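Local coordinates for protein thioesterase (Streptomyces sp. WAC02707, PDB 6VAP) that probably hydrolyses aberrant or stalled acyl groups from the carrier proteins of the borrelidin polyketide synthase, acting as a type II (editing) thioesterase, at residues D11-R15 and D63-E67; I73-A77 and M99-L103; L141-V147 and L171-R175. One frame throughout, in Å; residues are numbered along the deposited sequence.

Contact 1. Residues D11-R15 and D63-E67; sequences DVWIR and DRRAE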
loop_
_atom_site.group_PDB
_atom_site.type_symbol
_atom_site.label_atom_id
_atom_site.label_comp_id
_atom_site.label_asym_id
_atom_site.label_seq_id
_atom_site.Cartn_x
_atom_site.Cartn_y
_atom_site.Cartn_z
ATOM N N ASP A 11 12.341 3.197 12.440
ATOM C CA ASP A 11 11.559 3.596 13.598
ATOM C C ASP A 11 10.380 2.628 13.736
ATOM O O ASP A 11 10.286 1.615 13.034
ATOM C CB ASP A 11 11.103 5.054 13.469
ATOM C CG ASP A 11 10.357 5.330 12.174
ATOM O OD1 ASP A 11 9.350 4.655 11.914
ATOM O OD2 ASP A 11 10.785 6.227 11.420
ATOM N N VAL A 12 9.477 2.944 14.665
ATOM C CA VAL A 12 8.357 2.056 14.948
ATOM C C VAL A 12 7.479 1.902 13.725
ATOM O O VAL A 12 6.929 0.816 13.481
ATOM C CB VAL A 12 7.561 2.581 16.161
ATOM C CG1 VAL A 12 6.783 3.839 15.799
ATOM C CG2 VAL A 12 6.619 1.506 16.678
ATOM N N TRP A 13 7.356 2.963 12.919
ATOM C CA TRP A 13 6.475 2.909 11.754
ATOM C C TRP A 13 7.172 2.442 10.476
ATOM O O TRP A 13 6.584 1.726 9.660
ATOM C CB TRP A 13 5.865 4.297 11.478
ATOM C CG TRP A 13 4.733 4.665 12.356
ATOM C CD1 TRP A 13 4.781 5.406 13.521
ATOM C CD2 TRP A 13 3.357 4.411 12.095
ATOM N NE1 TRP A 13 3.506 5.558 14.027
ATOM C CE2 TRP A 13 2.615 4.994 13.152
ATOM C CE3 TRP A 13 2.672 3.777 11.052
ATOM C CZ2 TRP A 13 1.238 4.905 13.227
ATOM C CZ3 TRP A 13 1.288 3.699 11.132
ATOM C CH2 TRP A 13 0.598 4.248 12.217
ATOM N N ILE A 14 8.409 2.866 10.272
ATOM C CA ILE A 14 9.067 2.781 8.973
ATOM C C ILE A 14 10.259 1.861 9.102
ATOM O O ILE A 14 11.206 2.179 9.827
ATOM C CB ILE A 14 9.502 4.164 8.462
ATOM C CG1 ILE A 14 8.258 5.070 8.327
ATOM C CG2 ILE A 14 10.227 4.017 7.135
ATOM C CD1 ILE A 14 8.566 6.515 8.094
ATOM N N ARG A 15 10.235 0.749 8.376
ATOM C CA ARG A 15 11.292 -0.252 8.442
ATOM C C ARG A 15 12.130 -0.159 7.170
ATOM O O ARG A 15 11.609 -0.315 6.059
ATOM C CB ARG A 15 10.706 -1.654 8.607
ATOM C CG ARG A 15 9.706 -1.788 9.760
ATOM C CD ARG A 15 10.393 -1.509 11.106
ATOM N NE ARG A 15 9.416 -1.182 12.143
ATOM C CZ ARG A 15 8.935 -2.044 13.030
ATOM N NH1 ARG A 15 9.335 -3.307 13.010
ATOM N NH2 ARG A 15 8.052 -1.632 13.937
ATOM N N ASP A 63 6.203 -6.728 16.378
ATOM C CA ASP A 63 6.780 -5.985 17.489
ATOM C C ASP A 63 5.824 -4.918 17.995
ATOM O O ASP A 63 6.023 -4.421 19.106
ATOM C CB ASP A 63 8.098 -5.335 17.069
ATOM C CG ASP A 63 7.915 -4.355 15.924
ATOM O OD1 ASP A 63 7.621 -4.803 14.801
ATOM O OD2 ASP A 63 8.064 -3.149 16.160
ATOM N N ARG A 64 4.805 -4.543 17.208
ATOM C CA ARG A 64 3.785 -3.589 17.637
ATOM C C ARG A 64 2.501 -4.264 18.140
ATOM O O ARG A 64 1.450 -3.618 18.207
ATOM C CB ARG A 64 3.454 -2.638 16.483
ATOM C CG ARG A 64 4.656 -1.968 15.857
ATOM C CD ARG A 64 4.244 -0.851 14.965
ATOM N NE ARG A 64 3.801 0.312 15.725
ATOM C CZ ARG A 64 3.435 1.483 15.210
ATOM N NH1 ARG A 64 3.374 1.659 13.901
ATOM N NH2 ARG A 64 3.050 2.464 16.027
ATOM N N ARG A 65 2.554 -5.556 18.474
ATOM C CA ARG A 65 1.332 -6.268 18.840
ATOM C C ARG A 65 0.670 -5.647 20.063
ATOM O O ARG A 65 -0.558 -5.656 20.178
ATOM C CB ARG A 65 1.636 -7.745 19.087
ATOM C CG ARG A 65 0.600 -8.680 18.503
ATOM C CD ARG A 65 1.007 -10.141 18.669
ATOM N NE ARG A 65 1.318 -10.770 17.384
ATOM C CZ ARG A 65 2.531 -11.176 17.010
ATOM N NH1 ARG A 65 3.575 -11.028 17.819
ATOM N NH2 ARG A 65 2.700 -11.735 15.818
ATOM N N ALA A 66 1.460 -5.103 20.985
ATOM C CA ALA A 66 0.877 -4.499 22.179
ATOM C C ALA A 66 0.065 -3.251 21.832
ATOM O O ALA A 66 -0.925 -2.946 22.512
ATOM C CB ALA A 66 1.972 -4.150 23.189
ATOM N N GLU A 67 0.448 -2.530 20.780
ATOM C CA GLU A 67 -0.292 -1.333 20.405
ATOM C C GLU A 67 -1.668 -1.700 19.868
ATOM O O GLU A 67 -1.838 -2.698 19.169
ATOM C CB GLU A 67 0.494 -0.528 19.370
ATOM C CG GLU A 67 1.915 -0.197 19.835
ATOM C CD GLU A 67 2.637 0.742 18.883
ATOM O OE1 GLU A 67 2.067 1.820 18.585
ATOM O OE2 GLU A 67 3.769 0.391 18.435
HETATM O O HOH W 1 2.046 5.351 17.007
#
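Asp63 OD2 receives NH2 of Arg15 at 2.7 Å through its syn lone pair, and NH1 of Arg15 lies 2.9 Å from Asp63 OD1, which it meets from above the carboxylate. This end-on, two-nitrogen salt bridge is far from flat, the guanidinium and carboxylate planes being 55° apart. Asp63 OD1 takes a further hydrogen bond from Gln57 NE2. On the Arg15 side, NH2 also donates to Val12 O at 2.7 Å, nearly in the guanidinium plane, so that one nitrogen joins both segments.

Arg64 lies beside this bridge. Its chain turns at chi3 (74°) and brings the guanidinium over the Trp13 indole in a cation-pi contact: CZ of Arg64 sits 4.2 Å from the centroid of the five-membered ring of Trp13, but the planes are 78° apart, and it is NH1 at the guanidinium edge that points at the ring face, 3.3 Å above its plane. The type I turn Arg64-Glu67 lies in the loop between strand 52-56 and helix 73-87 of the alpha/beta-hydrolase fold, and it returns Glu67 to grip Arg64 side-on. NE of Arg64 reaches OE2 of Glu67 at 2.7 Å in an almost straight bond, while NH2 of Arg64 donates to OE1 of Glu67. One guanidinium face of Arg64 is covered by Val12, whose CG2 is 3.2 Å from Arg64 NE. Arg64 NH1 is also bonded to Gln57 O.

Contact 2. Residues I73-A77 and M99-L103; sequences IDELA and MGATL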
loop_
_atom_site.group_PDB
_atom_site.type_symbol
_atom_site.label_atom_id
_atom_site.label_comp_id
_atom_site.label_asym_id
_atom_site.label_seq_id
_atom_site.Cartn_x
_atom_site.Cartn_y
_atom_site.Cartn_z
ATOM N N ILE A 73 -8.589 4.125 7.694
ATOM C CA ILE A 73 -7.509 4.504 6.791
ATOM C C ILE A 73 -7.060 5.934 7.053
ATOM O O ILE A 73 -5.862 6.244 7.055
ATOM C CB ILE A 73 -7.976 4.325 5.339
ATOM C CG1 ILE A 73 -8.158 2.830 5.006
ATOM C CG2 ILE A 73 -6.952 4.967 4.372
ATOM C CD1 ILE A 73 -6.870 2.160 4.651
ATOM N N ASP A 74 -8.009 6.840 7.258
ATOM C CA ASP A 74 -7.632 8.232 7.500
ATOM C C ASP A 74 -6.823 8.386 8.784
ATOM O O ASP A 74 -5.906 9.216 8.854
ATOM C CB ASP A 74 -8.872 9.121 7.553
ATOM C CG ASP A 74 -9.286 9.615 6.179
ATOM O OD1 ASP A 74 -8.429 10.178 5.462
ATOM O OD2 ASP A 74 -10.466 9.436 5.808
ATOM N N GLU A 75 -7.108 7.555 9.790
ATOM C CA GLU A 75 -6.331 7.606 11.023
ATOM C C GLU A 75 -4.953 7.016 10.795
ATOM O O GLU A 75 -3.956 7.573 11.262
ATOM C CB GLU A 75 -7.050 6.863 12.153
ATOM C CG GLU A 75 -8.257 7.611 12.698
ATOM C CD GLU A 75 -9.217 6.704 13.440
ATOM O OE1 GLU A 75 -10.406 7.072 13.569
ATOM O OE2 GLU A 75 -8.784 5.622 13.893
ATOM N N LEU A 76 -4.877 5.887 10.081
ATOM C CA LEU A 76 -3.574 5.361 9.672
ATOM C C LEU A 76 -2.761 6.430 8.951
ATOM O O LEU A 76 -1.581 6.646 9.251
ATOM C CB LEU A 76 -3.734 4.126 8.777
ATOM C CG LEU A 76 -3.801 2.783 9.508
ATOM C CD1 LEU A 76 -4.461 1.736 8.594
ATOM C CD2 LEU A 76 -2.454 2.327 9.943
ATOM N N ALA A 77 -3.366 7.074 7.956
ATOM C CA ALA A 77 -2.677 8.121 7.203
ATOM C C ALA A 77 -2.293 9.321 8.071
ATOM O O ALA A 77 -1.169 9.833 7.983
ATOM C CB ALA A 77 -3.562 8.591 6.057
ATOM N N MET A 99 -5.603 -3.089 0.700
ATOM C CA MET A 99 -5.863 -1.965 1.589
ATOM C C MET A 99 -4.708 -0.962 1.571
ATOM O O MET A 99 -4.930 0.254 1.622
ATOM C CB MET A 99 -6.113 -2.464 3.005
ATOM C CG MET A 99 -6.469 -1.380 4.002
ATOM S SD MET A 99 -5.130 -0.952 5.143
ATOM C CE MET A 99 -5.033 -2.433 6.084
ATOM N N GLY A 100 -3.470 -1.448 1.482
ATOM C CA GLY A 100 -2.334 -0.554 1.356
ATOM C C GLY A 100 -2.445 0.409 0.192
ATOM O O GLY A 100 -1.849 1.493 0.230
ATOM N N ALA A 101 -3.149 0.016 -0.876
ATOM C CA ALA A 101 -3.302 0.914 -2.023
ATOM C C ALA A 101 -4.151 2.134 -1.663
ATOM O O ALA A 101 -3.865 3.262 -2.079
ATOM C CB ALA A 101 -3.921 0.152 -3.213
ATOM N N THR A 102 -5.209 1.927 -0.894
ATOM C CA THR A 102 -6.020 3.056 -0.463
ATOM C C THR A 102 -5.228 3.950 0.489
ATOM O O THR A 102 -5.250 5.181 0.370
ATOM C CB THR A 102 -7.305 2.558 0.192
ATOM O OG1 THR A 102 -8.041 1.734 -0.712
ATOM C CG2 THR A 102 -8.196 3.768 0.635
ATOM N N LEU A 103 -4.511 3.347 1.432
ATOM C CA LEU A 103 -3.632 4.122 2.292
ATOM C C LEU A 103 -2.603 4.884 1.480
ATOM O O LEU A 103 -2.386 6.074 1.732
ATOM C CB LEU A 103 -2.962 3.208 3.302
ATOM C CG LEU A 103 -1.978 3.880 4.259
ATOM C CD1 LEU A 103 -2.646 5.048 4.996
ATOM C CD2 LEU A 103 -1.470 2.871 5.252
#
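Ile73 pushes its CD1 against the thioether of Met99, 3.6 Å from SD of Met99, as the two side chains slide past each other in opposite directions. Chi1 of Ile73 sets CG1 opposite the carbonyl carbon and CG2 opposite the backbone N; chi2 (-82°) then turns CD1 to the sulfur. On the other branch, CG2 of Ile73 lies 4.1 Å from CG2 of Thr102, the two side chains crossing at about a right angle. Met99 sends CG out opposite its backbone N (chi1 -177°), and the turn at chi2 brings SD to Ile73 CD1. The two helices, 73-87 and 99-113, belong to the alpha/beta-hydrolase fold, and helix 99-113 begins within the probable nucleophile elbow, whose GxSxG pattern ends at Gly100. Their short segments cross at -61° with the axes 10.3 Å apart. Further along, Leu103 CD1 settles against the first turn of helix 73-87: it is 3.8 Å from CB of Ala77 and 4.0 Å from CB of Leu76. The hydroxyl of Thr102 is engaged elsewhere, taking a hydrogen bond from Arg126 NE. Tyr58 touches both Leu76 and Leu103, and Ala180 of helix 167-182 packs on Ile73.

Contact 3. Residues L141-V147 and L171-R175; sequences LSDEELV and LPAIR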
loop_
_atom_site.group_PDB
_atom_site.type_symbol
_atom_site.label_atom_id
_atom_site.label_comp_id
_atom_site.label_asym_id
_atom_site.label_seq_id
_atom_site.Cartn_x
_atom_site.Cartn_y
_atom_site.Cartn_z
ATOM N N LEU A 141 -17.325 -10.353 11.464
ATOM C CA LEU A 141 -17.506 -11.766 11.772
ATOM C C LEU A 141 -17.024 -12.105 13.180
ATOM O O LEU A 141 -16.153 -11.439 13.742
ATOM C CB LEU A 141 -16.750 -12.632 10.773
ATOM C CG LEU A 141 -17.090 -12.448 9.294
ATOM C CD1 LEU A 141 -15.951 -12.960 8.424
ATOM C CD2 LEU A 141 -18.385 -13.148 8.972
ATOM N N SER A 142 -17.614 -13.150 13.753
ATOM C CA SER A 142 -17.155 -13.670 15.028
ATOM C C SER A 142 -15.698 -14.108 14.922
ATOM O O SER A 142 -15.160 -14.316 13.830
ATOM C CB SER A 142 -18.013 -14.859 15.462
ATOM O OG SER A 142 -17.551 -16.056 14.871
ATOM N N ASP A 143 -15.055 -14.246 16.083
ATOM C CA ASP A 143 -13.666 -14.692 16.100
ATOM C C ASP A 143 -13.491 -15.964 15.275
ATOM O O ASP A 143 -12.575 -16.069 14.453
ATOM C CB ASP A 143 -13.207 -14.915 17.542
ATOM C CG ASP A 143 -12.476 -13.714 18.124
ATOM O OD1 ASP A 143 -11.842 -12.954 17.362
ATOM O OD2 ASP A 143 -12.529 -13.531 19.359
ATOM N N GLU A 144 -14.401 -16.901 15.480
ATOM C CA GLU A 144 -14.396 -18.228 14.838
ATOM C C GLU A 144 -14.719 -18.095 13.353
ATOM O O GLU A 144 -14.061 -18.746 12.564
ATOM C CB GLU A 144 -15.361 -19.135 15.600
ATOM C CG GLU A 144 -14.742 -20.441 16.039
ATOM C CD GLU A 144 -13.355 -20.295 16.624
ATOM O OE1 GLU A 144 -13.246 -19.550 17.606
ATOM O OE2 GLU A 144 -12.384 -20.883 16.054
ATOM N N GLU A 145 -15.726 -17.303 13.006
ATOM C CA GLU A 145 -16.093 -17.089 11.615
ATOM C C GLU A 145 -15.025 -16.276 10.901
ATOM O O GLU A 145 -14.878 -16.380 9.679
ATOM C CB GLU A 145 -17.453 -16.396 11.529
ATOM C CG GLU A 145 -18.624 -17.287 11.934
ATOM C CD GLU A 145 -19.963 -16.571 11.837
ATOM O OE1 GLU A 145 -20.971 -17.122 12.338
ATOM O OE2 GLU A 145 -20.007 -15.453 11.264
ATOM N N LEU A 146 -14.282 -15.460 11.653
ATOM C CA LEU A 146 -13.203 -14.675 11.068
ATOM C C LEU A 146 -12.090 -15.576 10.574
ATOM O O LEU A 146 -11.685 -15.502 9.408
ATOM C CB LEU A 146 -12.668 -13.683 12.105
ATOM C CG LEU A 146 -11.647 -12.644 11.652
ATOM C CD1 LEU A 146 -11.933 -12.108 10.275
ATOM C CD2 LEU A 146 -11.613 -11.495 12.656
ATOM N N VAL A 147 -11.535 -16.394 11.468
ATOM C CA VAL A 147 -10.419 -17.257 11.105
ATOM C C VAL A 147 -10.815 -18.194 9.972
ATOM O O VAL A 147 -10.030 -18.457 9.055
ATOM C CB VAL A 147 -9.925 -18.031 12.344
ATOM C CG1 VAL A 147 -9.528 -17.055 13.443
ATOM C CG2 VAL A 147 -11.000 -18.962 12.834
ATOM N N LEU A 171 -5.410 -11.775 15.372
ATOM C CA LEU A 171 -6.749 -11.490 14.865
ATOM C C LEU A 171 -7.181 -10.056 15.121
ATOM O O LEU A 171 -7.729 -9.427 14.202
ATOM C CB LEU A 171 -7.747 -12.476 15.472
ATOM C CG LEU A 171 -8.822 -12.990 14.510
ATOM C CD1 LEU A 171 -8.217 -13.733 13.331
ATOM C CD2 LEU A 171 -9.804 -13.886 15.257
ATOM N N PRO A 172 -6.982 -9.491 16.312
ATOM C CA PRO A 172 -7.382 -8.088 16.513
ATOM C C PRO A 172 -6.787 -7.150 15.484
ATOM O O PRO A 172 -7.461 -6.209 15.049
ATOM C CB PRO A 172 -6.883 -7.778 17.935
ATOM C CG PRO A 172 -6.831 -9.107 18.619
ATOM C CD PRO A 172 -6.479 -10.114 17.552
ATOM N N ALA A 173 -5.534 -7.380 15.085
ATOM C CA ALA A 173 -4.914 -6.533 14.071
ATOM C C ALA A 173 -5.497 -6.801 12.686
ATOM O O ALA A 173 -5.713 -5.861 11.908
ATOM C CB ALA A 173 -3.403 -6.751 14.059
ATOM N N ILE A 174 -5.775 -8.068 12.365
ATOM C CA ILE A 174 -6.390 -8.383 11.077
ATOM C C ILE A 174 -7.792 -7.790 10.996
ATOM O O ILE A 174 -8.168 -7.182 9.993
ATOM C CB ILE A 174 -6.411 -9.904 10.860
ATOM C CG1 ILE A 174 -4.963 -10.465 10.885
ATOM C CG2 ILE A 174 -7.119 -10.256 9.560
ATOM C CD1 ILE A 174 -4.902 -11.963 10.963
ATOM N N ARG A 175 -8.577 -7.929 12.059
ATOM C CA ARG A 175 -9.927 -7.378 12.060
ATOM C C ARG A 175 -9.883 -5.870 11.888
ATOM O O ARG A 175 -10.597 -5.324 11.052
ATOM C CB ARG A 175 -10.653 -7.768 13.351
ATOM C CG ARG A 175 -12.122 -7.339 13.396
ATOM C CD ARG A 175 -12.730 -7.604 14.760
ATOM N NE ARG A 175 -12.764 -9.033 15.093
ATOM C CZ ARG A 175 -13.652 -9.903 14.609
ATOM N NH1 ARG A 175 -14.590 -9.504 13.750
ATOM N NH2 ARG A 175 -13.607 -11.179 14.988
HETATM O O HOH W 2 -10.615 -9.822 17.029
#
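Arg175 reaches from helix 167-182 to the start of helix 143-149, where it touches Leu146 and Leu141. CB lies 3.9 Å from CD2 of Leu146. The chain then runs extended, with CG opposite the backbone N (chi1 -175°) and chi2 likewise extended, before it bends at chi3 (-64°) and turns the guanidinium toward the backbone carbonyl of Leu141. NE donates to a water at 3.0 Å, which in turn gives a weak bond to OD1 of Asp143. CZ has the methyl CD2 of Leu146 over one face of the guanidinium, 3.2 Å away. At the tip, NH1 and NH2 converge on the carbonyl oxygen of Leu141; the modelled NH1 distance is too short to be relied on, and the NH2 bond is weak and well off straight. NH1 is shared with His139 O, whereas NH2 makes a long, weak salt bridge to Asp143 OD1, at 3.4 Å. Asp143 has a stronger charged partner in Arg168, which binds its OD2.

Beside the arginine, apolar side chains complete the contact. Leu146 and Leu171 meet tip to tip, with CD2 of Leu146 3.7 Å from CG of Leu171, and Val147 crosses Leu171 at about a right angle, CG1 of Val147 being 3.6 Å from CD1 of Leu171. Ser142 caps helix 143-149, which carries Leu146 and Val147: as N-cap, its OG accepts from Glu145 N at 2.9 Å.

The short segments cross at 74°, with helix 143-149 set against helix 167-182 in the part of the chain that runs between strands 120-124 and 196-201, where alpha/beta-hydrolase thioesterases commonly carry a lid insertion, so these helices are probably part of it. Leu150 touches Leu171 and Ile174 from the loop after the shorter helix, and Arg61 lies against Ala173.

Overall arrangement
From the N terminus, contact 1 closes first, bringing the edge strand 14-15 and the residues just before it against the loop that leaves strand 52-56. Contact 2 follows, joining helix 73-87 to helix 99-113, with strand 92-97 between them in the chain. Contact 3 closes last, tying helix 143-149 to helix 167-182 over a span that includes the unmodelled residues 152-165. The three lie in series, none nested in or crossing another. Contacts 1 and 2 touch where Trp13 CZ3 packs on Leu76 CD2, whereas contact 3 stands about 20 Å from contact 2, centre to centre. Helix 167-182 nevertheless links those two, since its later residues pack on Ile73 and Met99.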